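Local atomic coordinates of terminal uridylyltransferase 1 (Trypanosoma brucei, PDB entry 5HZD), a protein that adds uridines from UTP to the 3' end of guide RNAs, ribosomal RNAs and some mRNAs during RNA editing in trypanosome mitochondria. Residues A[419-422]-A[423-427]; A[404-407]-A[408-412]; A[391-394]-A[395-399]; A[368-371]-A[372-376]; A[63-66]-A[67-70]. One frame throughout, in Å; residues are numbered along the deposited sequence. Where two conformers were deposited one is given.

Contact 1: residues A[419-422]-A[423-427]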
# COMPACT_ATOMS: atom_id res chain seq x y z
N LEU A 419 -5.98 7.78 16.03
CA LEU A 419 -6.81 8.71 15.26
C LEU A 419 -8.28 8.48 15.56
O LEU A 419 -9.15 9.09 14.94
CB LEU A 419 -6.57 8.52 13.75
CG LEU A 419 -5.11 8.64 13.31
CD1 LEU A 419 -5.06 8.35 11.81
CD2 LEU A 419 -4.66 10.03 13.64
N ASN A 420 -8.62 7.64 16.55
CA ASN A 420 -10.02 7.33 16.77
C ASN A 420 -10.75 8.38 17.58
O ASN A 420 -11.99 8.31 17.72
CB ASN A 420 -10.18 5.98 17.46
CG ASN A 420 -9.90 4.83 16.55
OD1 ASN A 420 -8.76 4.49 16.32
ND2 ASN A 420 -10.95 4.26 15.97
N ARG A 421 -10.00 9.32 18.13
CA ARG A 421 -10.58 10.47 18.84
C ARG A 421 -9.59 11.60 18.70
O ARG A 421 -8.41 11.35 18.50
CB ARG A 421 -10.86 10.12 20.32
CG ARG A 421 -9.62 9.72 21.12
CD ARG A 421 -10.00 8.89 22.37
NE ARG A 421 -10.90 7.79 22.04
CZ ARG A 421 -10.50 6.63 21.53
NH1 ARG A 421 -9.21 6.39 21.24
NH2 ARG A 421 -11.40 5.70 21.25
N PRO A 422 -10.05 12.86 18.78
CA PRO A 422 -9.17 14.01 18.53
C PRO A 422 -8.24 14.37 19.68
O PRO A 422 -7.19 14.96 19.44
CB PRO A 422 -10.18 15.16 18.32
CG PRO A 422 -11.41 14.74 19.06
CD PRO A 422 -11.47 13.24 18.89
N GLY A 423 -8.63 14.04 20.89
CA GLY A 423 -7.81 14.36 22.04
C GLY A 423 -6.83 13.25 22.37
O GLY A 423 -6.55 12.40 21.54
N ILE A 424 -6.31 13.27 23.59
CA ILE A 424 -5.35 12.26 24.03
C ILE A 424 -6.07 10.95 24.32
O ILE A 424 -7.11 10.93 25.00
CB ILE A 424 -4.63 12.72 25.32
CG1 ILE A 424 -3.76 13.94 25.06
CG2 ILE A 424 -3.81 11.56 25.96
CD1 ILE A 424 -2.68 13.75 24.06
N THR A 425 -5.49 9.84 23.84
CA THR A 425 -5.96 8.50 24.20
C THR A 425 -4.95 7.90 25.18
O THR A 425 -3.77 7.75 24.85
CB THR A 425 -6.00 7.59 22.95
OG1 THR A 425 -6.97 8.10 22.04
CG2 THR A 425 -6.41 6.17 23.33
N THR A 426 -5.37 7.56 26.39
CA THR A 426 -4.45 6.92 27.31
C THR A 426 -4.51 5.40 27.13
O THR A 426 -5.48 4.88 26.60
CB THR A 426 -4.76 7.27 28.77
OG1 THR A 426 -6.02 6.70 29.15
CG2 THR A 426 -4.78 8.81 28.97
N LYS A 427 -3.45 4.70 27.52
CA LYS A 427 -3.49 3.24 27.50
C LYS A 427 -4.67 2.70 28.29
O LYS A 427 -5.37 1.78 27.82
CB LYS A 427 -2.17 2.66 28.01
CG LYS A 427 -1.00 2.97 27.05
CD LYS A 427 0.27 2.31 27.52
CE LYS A 427 1.47 2.81 26.66
NZ LYS A 427 2.75 2.11 27.05

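Contact 2: residues A[404-407]-A[408-412]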
# COMPACT_ATOMS: atom_id res chain seq x y z
N TYR A 404 11.36 15.08 16.79
CA TYR A 404 11.35 15.67 18.12
C TYR A 404 10.13 15.25 18.96
O TYR A 404 10.28 14.91 20.15
CB TYR A 404 11.47 17.20 18.03
CG TYR A 404 11.63 17.85 19.39
CD1 TYR A 404 12.88 17.97 19.98
CD2 TYR A 404 10.52 18.33 20.08
CE1 TYR A 404 13.02 18.56 21.24
CE2 TYR A 404 10.64 18.91 21.32
CZ TYR A 404 11.89 19.03 21.88
OH TYR A 404 12.01 19.61 23.12
N PHE A 405 8.94 15.28 18.35
CA PHE A 405 7.70 14.91 19.04
C PHE A 405 7.81 13.51 19.62
O PHE A 405 7.49 13.28 20.80
CB PHE A 405 6.54 15.02 18.05
CG PHE A 405 5.20 14.68 18.64
CD1 PHE A 405 4.56 15.56 19.50
CD2 PHE A 405 4.58 13.48 18.34
CE1 PHE A 405 3.30 15.25 20.08
CE2 PHE A 405 3.31 13.16 18.90
CZ PHE A 405 2.68 14.05 19.76
N TYR A 406 8.29 12.56 18.81
CA TYR A 406 8.31 11.19 19.30
C TYR A 406 9.50 10.88 20.18
O TYR A 406 9.50 9.88 20.89
CB TYR A 406 8.14 10.20 18.15
CG TYR A 406 6.71 10.20 17.66
CD1 TYR A 406 5.66 9.81 18.50
CD2 TYR A 406 6.40 10.60 16.35
CE1 TYR A 406 4.34 9.81 18.06
CE2 TYR A 406 5.06 10.59 15.89
CZ TYR A 406 4.06 10.20 16.76
OH TYR A 406 2.75 10.19 16.34
N SER A 407 10.52 11.73 20.13
CA SER A 407 11.65 11.52 21.02
C SER A 407 11.46 12.17 22.40
O SER A 407 11.95 11.63 23.40
CB SER A 407 12.96 12.04 20.35
OG SER A 407 13.32 11.32 19.17
N PHE A 408 10.72 13.28 22.48
CA PHE A 408 10.65 14.07 23.73
C PHE A 408 9.28 14.47 24.22
O PHE A 408 9.11 14.76 25.41
CB PHE A 408 11.52 15.34 23.63
CG PHE A 408 12.98 15.05 23.56
CD1 PHE A 408 13.65 14.52 24.65
CD2 PHE A 408 13.69 15.26 22.38
CE1 PHE A 408 15.01 14.22 24.57
CE2 PHE A 408 15.03 14.97 22.29
CZ PHE A 408 15.70 14.45 23.39
N GLU A 409 8.29 14.54 23.34
CA GLU A 409 6.99 15.08 23.72
C GLU A 409 5.95 14.00 23.95
O GLU A 409 5.26 13.97 24.98
CB GLU A 409 6.49 16.01 22.63
CG GLU A 409 7.40 17.15 22.27
CD GLU A 409 6.71 18.07 21.30
OE1 GLU A 409 7.19 18.21 20.16
OE2 GLU A 409 5.65 18.62 21.68
N PHE A 410 5.83 13.08 22.98
CA PHE A 410 4.81 12.03 23.11
C PHE A 410 5.09 11.11 24.30
O PHE A 410 6.22 10.66 24.50
CB PHE A 410 4.71 11.21 21.80
CG PHE A 410 3.64 10.17 21.87
CD1 PHE A 410 2.31 10.56 21.87
CD2 PHE A 410 3.96 8.83 22.01
CE1 PHE A 410 1.28 9.61 21.99
CE2 PHE A 410 2.95 7.87 22.15
CZ PHE A 410 1.61 8.26 22.15
N ASP A 411 4.04 10.81 25.07
CA ASP A 411 4.20 9.99 26.26
C ASP A 411 4.00 8.52 25.89
O ASP A 411 2.89 7.99 26.01
CB ASP A 411 3.21 10.41 27.34
CG ASP A 411 3.50 9.75 28.68
OD1 ASP A 411 4.21 8.71 28.72
OD2 ASP A 411 3.04 10.31 29.70
N TRP A 412 5.08 7.89 25.48
CA TRP A 412 5.00 6.47 25.07
C TRP A 412 4.61 5.57 26.22
O TRP A 412 4.08 4.47 26.01
CB TRP A 412 6.33 5.99 24.51
CG TRP A 412 6.73 6.52 23.15
CD1 TRP A 412 7.66 7.49 22.90
CD2 TRP A 412 6.28 6.06 21.86
NE1 TRP A 412 7.82 7.66 21.54
CE2 TRP A 412 6.99 6.80 20.88
CE3 TRP A 412 5.36 5.08 21.44
CZ2 TRP A 412 6.82 6.60 19.51
CZ3 TRP A 412 5.17 4.89 20.07
CH2 TRP A 412 5.90 5.65 19.11
O HOH W 1 8.73 10.95 23.65

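Contact 3: residues A[391-394]-A[395-399]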
# COMPACT_ATOMS: atom_id res chain seq x y z
N LEU A 391 7.38 25.97 0.98
CA LEU A 391 7.07 24.55 1.19
C LEU A 391 8.29 23.77 1.67
O LEU A 391 8.14 22.87 2.49
CB LEU A 391 6.50 23.87 -0.06
CG LEU A 391 5.13 24.31 -0.53
CD1 LEU A 391 4.80 23.55 -1.81
CD2 LEU A 391 4.10 24.03 0.55
N TYR A 392 9.47 24.06 1.11
CA TYR A 392 10.68 23.35 1.56
C TYR A 392 10.94 23.62 3.03
O TYR A 392 11.21 22.70 3.79
CB TYR A 392 11.91 23.80 0.76
CG TYR A 392 11.91 23.44 -0.69
CD1 TYR A 392 11.00 22.53 -1.22
CD2 TYR A 392 12.85 24.00 -1.54
CE1 TYR A 392 11.03 22.19 -2.57
CE2 TYR A 392 12.88 23.68 -2.87
CZ TYR A 392 11.98 22.77 -3.38
OH TYR A 392 12.01 22.44 -4.70
N LYS A 393 10.82 24.88 3.43
CA LYS A 393 11.01 25.26 4.81
C LYS A 393 10.02 24.52 5.73
O LYS A 393 10.40 24.02 6.79
CB LYS A 393 10.86 26.78 4.96
CG LYS A 393 10.87 27.23 6.39
CD LYS A 393 10.88 28.74 6.54
CE LYS A 393 10.73 29.12 8.01
NZ LYS A 393 11.16 30.52 8.23
N ALA A 394 8.75 24.46 5.32
CA ALA A 394 7.71 23.82 6.11
C ALA A 394 7.96 22.32 6.20
O ALA A 394 7.84 21.74 7.27
CB ALA A 394 6.33 24.06 5.48
N ALA A 395 8.28 21.69 5.07
CA ALA A 395 8.53 20.24 5.07
C ALA A 395 9.68 19.87 6.02
O ALA A 395 9.59 18.88 6.79
CB ALA A 395 8.82 19.73 3.66
N GLY A 396 10.77 20.61 5.95
CA GLY A 396 11.87 20.36 6.85
C GLY A 396 11.46 20.55 8.30
O GLY A 396 11.77 19.72 9.17
N ASP A 397 10.77 21.65 8.59
CA ASP A 397 10.31 21.92 9.96
C ASP A 397 9.42 20.78 10.47
O ASP A 397 9.50 20.35 11.64
CB ASP A 397 9.42 23.16 9.99
CG ASP A 397 10.18 24.45 9.90
OD1 ASP A 397 11.42 24.47 10.09
OD2 ASP A 397 9.50 25.48 9.65
N MET A 398 8.52 20.32 9.61
CA MET A 398 7.57 19.28 10.00
C MET A 398 8.23 17.95 10.26
O MET A 398 7.88 17.24 11.20
CB MET A 398 6.49 19.16 8.94
CG MET A 398 5.64 20.41 8.93
SD MET A 398 4.61 20.55 7.45
CE MET A 398 3.36 19.29 7.75
N LEU A 399 9.20 17.60 9.41
CA LEU A 399 9.89 16.32 9.60
C LEU A 399 10.78 16.33 10.84
O LEU A 399 10.77 15.38 11.63
CB LEU A 399 10.69 15.93 8.36
CG LEU A 399 11.12 14.46 8.40
CD1 LEU A 399 9.92 13.54 8.29
CD2 LEU A 399 12.16 14.15 7.29

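Contact 4: residues A[368-371]-A[372-376]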
# COMPACT_ATOMS: atom_id res chain seq x y z
N TYR A 368 -19.60 4.22 -3.77
CA TYR A 368 -18.20 4.36 -4.16
C TYR A 368 -18.08 4.68 -5.65
O TYR A 368 -18.79 4.12 -6.48
CB TYR A 368 -17.48 3.04 -3.88
CG TYR A 368 -15.98 3.17 -3.78
CD1 TYR A 368 -15.36 3.57 -2.59
CD2 TYR A 368 -15.17 2.87 -4.87
CE1 TYR A 368 -13.99 3.68 -2.48
CE2 TYR A 368 -13.78 2.97 -4.77
CZ TYR A 368 -13.19 3.37 -3.59
OH TYR A 368 -11.80 3.46 -3.52
N THR A 369 -17.19 5.60 -5.97
CA THR A 369 -17.00 6.00 -7.36
C THR A 369 -15.56 5.84 -7.81
O THR A 369 -15.29 5.75 -9.01
CB THR A 369 -17.41 7.48 -7.59
OG1 THR A 369 -16.73 8.31 -6.63
CG2 THR A 369 -18.90 7.64 -7.42
N ASP A 370 -14.62 5.86 -6.88
CA ASP A 370 -13.21 6.01 -7.25
C ASP A 370 -12.47 4.68 -7.41
O ASP A 370 -11.36 4.51 -6.90
CB ASP A 370 -12.47 6.90 -6.25
CG ASP A 370 -13.01 8.33 -6.22
OD1 ASP A 370 -13.78 8.72 -7.13
OD2 ASP A 370 -12.65 9.07 -5.27
N PHE A 371 -13.08 3.75 -8.15
CA PHE A 371 -12.42 2.50 -8.50
C PHE A 371 -11.03 2.76 -9.07
O PHE A 371 -10.06 2.06 -8.72
CB PHE A 371 -13.28 1.75 -9.55
CG PHE A 371 -14.67 1.41 -9.08
CD1 PHE A 371 -15.72 2.30 -9.27
CD2 PHE A 371 -14.94 0.19 -8.47
CE1 PHE A 371 -17.01 2.00 -8.84
CE2 PHE A 371 -16.24 -0.12 -8.05
CZ PHE A 371 -17.25 0.77 -8.24
N ASP A 372 -10.97 3.77 -9.95
CA ASP A 372 -9.72 4.28 -10.53
C ASP A 372 -9.29 5.45 -9.66
O ASP A 372 -9.98 6.47 -9.61
CB ASP A 372 -9.99 4.75 -11.95
CG ASP A 372 -10.15 3.60 -12.94
OD1 ASP A 372 -9.54 2.52 -12.70
OD2 ASP A 372 -10.83 3.81 -13.96
N PRO A 373 -8.15 5.32 -8.97
CA PRO A 373 -7.70 6.36 -8.02
C PRO A 373 -7.49 7.68 -8.72
O PRO A 373 -6.93 7.74 -9.83
CB PRO A 373 -6.39 5.81 -7.49
CG PRO A 373 -6.59 4.28 -7.61
CD PRO A 373 -7.25 4.15 -8.95
N ARG A 374 -7.95 8.76 -8.09
CA ARG A 374 -7.79 10.09 -8.66
C ARG A 374 -6.36 10.60 -8.51
O ARG A 374 -5.73 10.44 -7.44
CB ARG A 374 -8.81 11.05 -8.05
CG ARG A 374 -10.21 10.81 -8.64
CD ARG A 374 -11.18 11.94 -8.35
NE ARG A 374 -11.43 12.03 -6.92
CZ ARG A 374 -11.59 13.16 -6.26
NH1 ARG A 374 -11.54 14.33 -6.90
NH2 ARG A 374 -11.81 13.13 -4.95
N TYR A 375 -5.85 11.18 -9.59
CA TYR A 375 -4.49 11.69 -9.62
C TYR A 375 -4.43 13.12 -9.08
O TYR A 375 -5.20 13.99 -9.52
CB TYR A 375 -3.94 11.63 -11.06
CG TYR A 375 -2.56 12.25 -11.16
CD1 TYR A 375 -1.43 11.55 -10.76
CD2 TYR A 375 -2.40 13.55 -11.63
CE1 TYR A 375 -0.16 12.15 -10.81
CE2 TYR A 375 -1.15 14.16 -11.71
CZ TYR A 375 -0.03 13.44 -11.29
OH TYR A 375 1.21 14.08 -11.36
N THR A 376 -3.52 13.36 -8.13
CA THR A 376 -3.22 14.70 -7.65
C THR A 376 -1.70 14.87 -7.66
O THR A 376 -0.99 14.09 -6.99
CB THR A 376 -3.67 14.87 -6.17
OG1 THR A 376 -5.08 14.59 -6.07
CG2 THR A 376 -3.40 16.28 -5.71
O HOH W 2 -13.37 5.34 -10.86

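Contact 5: residues A[63-66]-A[67-70]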
# COMPACT_ATOMS: atom_id res chain seq x y z
N THR A 63 15.85 23.58 6.04
CA THR A 63 15.25 23.89 4.75
C THR A 63 15.81 23.05 3.61
O THR A 63 15.08 22.61 2.72
CB THR A 63 15.35 25.38 4.49
OG1 THR A 63 14.55 26.03 5.50
CG2 THR A 63 14.83 25.75 3.10
N SER A 64 17.11 22.82 3.63
CA SER A 64 17.74 21.94 2.66
C SER A 64 17.14 20.55 2.74
O SER A 64 16.90 19.92 1.71
CB SER A 64 19.26 21.90 2.86
OG SER A 64 19.89 21.07 1.90
N TRP A 65 16.88 20.08 3.96
CA TRP A 65 16.24 18.76 4.10
C TRP A 65 14.83 18.80 3.49
O TRP A 65 14.42 17.86 2.82
CB TRP A 65 16.24 18.25 5.55
CG TRP A 65 17.57 17.59 5.97
CD1 TRP A 65 18.49 18.07 6.86
CD2 TRP A 65 18.08 16.32 5.52
NE1 TRP A 65 19.54 17.18 6.98
CE2 TRP A 65 19.31 16.10 6.18
CE3 TRP A 65 17.59 15.34 4.64
CZ2 TRP A 65 20.07 14.95 5.96
CZ3 TRP A 65 18.36 14.21 4.43
CH2 TRP A 65 19.58 14.02 5.09
N GLY A 66 14.09 19.91 3.64
CA GLY A 66 12.80 20.02 2.96
C GLY A 66 12.87 19.94 1.44
O GLY A 66 12.00 19.37 0.80
N LYS A 67 13.89 20.54 0.86
CA LYS A 67 14.09 20.41 -0.58
C LYS A 67 14.33 18.95 -0.96
O LYS A 67 13.80 18.45 -1.96
CB LYS A 67 15.25 21.30 -1.02
CG LYS A 67 15.60 21.22 -2.50
CD LYS A 67 16.55 22.36 -2.92
CE LYS A 67 16.99 22.15 -4.39
NZ LYS A 67 17.98 23.18 -4.86
N LYS A 68 15.15 18.26 -0.17
CA LYS A 68 15.39 16.83 -0.40
C LYS A 68 14.14 15.98 -0.26
O LYS A 68 13.93 15.05 -1.05
CB LYS A 68 16.48 16.31 0.55
CG LYS A 68 17.85 16.87 0.27
CD LYS A 68 18.83 16.33 1.33
CE LYS A 68 20.01 17.26 1.49
NZ LYS A 68 20.57 17.64 0.18
N ILE A 69 13.31 16.30 0.73
CA ILE A 69 12.03 15.64 0.94
C ILE A 69 11.14 15.76 -0.29
O ILE A 69 10.59 14.75 -0.76
CB ILE A 69 11.32 16.23 2.18
CG1 ILE A 69 12.07 15.80 3.44
CG2 ILE A 69 9.87 15.74 2.26
CD1 ILE A 69 11.78 16.66 4.68
N PHE A 70 11.04 16.96 -0.85
CA PHE A 70 10.22 17.13 -2.03
C PHE A 70 10.82 16.43 -3.25
O PHE A 70 10.08 15.96 -4.12
CB PHE A 70 9.92 18.61 -2.34
CG PHE A 70 8.65 19.10 -1.71
CD1 PHE A 70 8.66 19.62 -0.43
CD2 PHE A 70 7.44 18.98 -2.39
CE1 PHE A 70 7.48 20.05 0.18
CE2 PHE A 70 6.26 19.39 -1.79
CZ PHE A 70 6.27 19.93 -0.52
O HOH W 3 18.76 20.04 -0.73

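Contact 1: residues A[419-422]-A[423-427]
Arg-421 reaches across a turn and hydrogen-bonds the hydroxyl of Thr-425, four residues on. The donor is NH1, which lies 2.9 Å from Thr-425 OG1, and the N-H...O angle of 165° makes the bond nearly straight. OG1 sits at the edge of the guanidinium group and in its plane. The first torsion of Arg-421 puts CG between the backbone N and the carbonyl carbon (chi1 60°), and a bend at chi3 turns the guanidinium toward the threonine. The two side chains meet at about a right angle.

This is the close part of the contact. Arg-421 CD comes within 3.1 Å of Thr-425 OG1, and CG within 3.2 Å of the same oxygen. The arginine therefore wraps the hydroxyl with its chain as well as its charged end. Thr-425 CG2 lies beside the same nitrogen, 3.5 Å from Arg-421 NH1. That NH1 also forms a salt bridge with Glu-466 of the nucleotide recognition motif, a second partner that should help fix the rotation of the guanidinium.

The turn itself is looser. Pro-422 and Ile-424 are exposed, and the CB bond of each points away from the other segment. Gly-423 makes the bend between them.

Residues 419-424 lead from strand 415-416 into the short strand 425-426, and the two pair antiparallel, Thr-425 with Val-416. Leu-419 and Ile-424 pack on helix 336-349. Arg-421 and Thr-425 touch Met-429 and Leu-430 of helix 427-430, which Thr-426 caps at its N-terminus.

Contact 2: residues A[404-407]-A[408-412]
Tyr-406, Phe-410 and Trp-412 form an aromatic cluster where helix 385-409 ends. Phe-410 CB is the central bump. It sits over the face of the Phe-405 ring in a CH-pi contact, 4.2 Å from the centroid. It also meets Tyr-406 CD1 at 3.7 Å, so it fills the notch between two neighbouring rings. Phe-410 takes CG anti to its backbone N (chi1 -177°), which carries the ring past this notch to receive the edge of Tyr-406 on its face. That pair is an offset edge-to-face one, with planes at 66°.

Trp-412 closes the other side. Its CZ2 corner lies 3.6 Å from Tyr-406 CD1. One face of the indole receives Phe-410 CD2 over its centre. The indole NE1 gives its proton to Tyr-406 O at 2.9 Å, on a lone pair and in the ring plane of the tryptophan, which holds the indole in place. The Tyr-406 hydroxyl bonds Met-342 O.

On the far flank Phe-408 CD2 meets Tyr-404 CE1 at 3.6 Å, and the rings are oblique. Glu-409 OE1 lies at the edge of Tyr-404, while OE2 forms a salt bridge with Lys-350.

Phe-405 O accepts from both Glu-409 N and Phe-410 N. The bond to Phe-410 N spans five residues and is the straighter (176°). Such a wide, pi-type turn is a familiar way for an alpha helix to end.

Contact 3: residues A[391-394]-A[395-399]
Ala-394 and Met-398 stand one turn apart on a helix and meet through both backbone and side chain. The backbone bonds come first. Ala-395 N binds Leu-391 O at 2.8 Å, Gly-396 N binds Tyr-392 O, Asp-397 N binds Lys-393 O, and Met-398 N binds Ala-394 O at 2.8 Å. All four are regular i to i+4 bonds.

This is the unbroken alpha-helical part of helix 385-409, a long helix packed against helices 59-76, 310-324 and 336-349. Ala-395 and Gly-396 are small buried residues on this helix; Ala-395 rests on Phe-70 of helix 59-76.

The apolar contacts centre on Met-398. A bend at its third torsion (chi3 73°) folds the methyl end round. The sulfur SD lies 4.4 Å from Ala-394 CB, a loose touch, and CG lies closer to the backbone, 3.1 Å from Ala-394 O. Beyond the helix, Met-398 packs on Trp-343 and Leu-347.

Charge enters on the exposed side. Lys-393 and Asp-397 are four residues apart, yet Lys-393 NZ stays 5.5 Å from Asp-397 OD2, so any attraction is probably weak. Lys-393 is fully extended, its CG opposite the backbone N (chi1 173°), and the chain runs past the carboxylate. The nearest side-chain approach is Lys-393 CG to Asp-397 OD2 at 3.9 Å. Asp-397 CG lies 3.1 Å from Lys-393 O, an arrangement that sets acceptor against acceptor without a bond.

Contact 4: residues A[368-371]-A[372-376]
An inverse gamma turn centred on Asp-370 shapes this surface loop, which joins helix 336-349 to helix 385-409. Asp-370 and Arg-374 face each other across the bend. Asp-370 OD2 is 3.6 Å from Arg-374 NE, a long salt bridge. The carboxylate oxygen comes to the edge of the guanidinium, near its plane, and the two flat groups are turned 46° from each other. A bend at chi3 of Arg-374 (-65°) places NE toward the acid; Arg-374 NH2 is farther, 4.2 Å from Asp-370 OD2. Arg-301 lies close to Arg-374 NH2, a like charge that the nearby Asp-370 may help offset.

Water 2 bridges the backbone across the turn. It donates to Thr-369 O at 2.7 Å and accepts from Asp-372 N at 3.0 Å. The loop runs beside the nucleotidyltransferase core. Pro-373 packs on Ile-108 of strand 105-109, and its side chain is about 7 Å from that of Ile-124, a probable UTP-binding residue.

Phe-371 O meets Pro-373 CD at 3.5 Å. The Phe-371 ring turns outward from this bend to meet Phe-107 and Arg-90. Asp-372 takes its own partner in helix 80-100, where OD1 forms a salt bridge with Arg-90 NE.

Contact 5: residues A[63-66]-A[67-70]
Residues 63-70 form regular alpha helix, with backbone bonds from Lys-67 N to Thr-63 O, Lys-68 N to Ser-64 O, Ile-69 N to Trp-65 O and Phe-70 N to Gly-66 O. The main side-chain contact joins Trp-65 and Lys-68. The aliphatic part of the lysine does the touching: Lys-68 CD lies 3.7 Å from Trp-65 CE3 and 3.8 Å from CZ3. Lys-68 CE sits over one face of the indole. The ammonium is farther off, with NZ 6.0 Å from the centroid of the six-membered ring, so the cation-pi attraction is weak at most.

A bend at the last torsion of Lys-68 (chi4 -48°) turns NZ toward Ser-64. Water 3 accepts from Lys-68 NZ at 3.1 Å. It also lies near Ser-64 OG in the conformer given, but Ser-64 has two conformers and this half of the bridge is doubtful.

On the buried side Ile-69 CG1 lies 3.2 Å from Trp-65 O. Phe-70 brings its ring edge to Gly-66 O, with Phe-70 CD1 at 3.6 Å from that oxygen.

Trp-65 faces the C-terminal part of the chain, where NE1 bonds Lys-500 O and the ring meets Phe-509 edge-to-face. On helix 385-409, Thr-63 touches Lys-393 and Lys-67 touches Tyr-392. Ile-69 reaches both Leu-399 of that helix and Val-316 of helix 310-324, where Phe-70 packs on Pro-312.

How the contacts relate
Along the chain the order is contact 5, 4, 3, 2, 1. Contacts 3 and 2 share helix 385-409, with centres 19 Å apart. Contact 5, on helix 59-76, lies only 7 Å from contact 3 between centres, and the two helices touch there. Helices from distant parts of the sequence are thus joined. Contact 1 follows contact 2 and touches it where Lys-427 NZ lies 2.9 Å from Trp-412 O. Contact 4 stands apart, 28 to 36 Å from the others between centres, beside the strand 105-109 edge of the catalytic sheet. Its loop leaves helix 336-349, passes that edge and returns to helix 385-409.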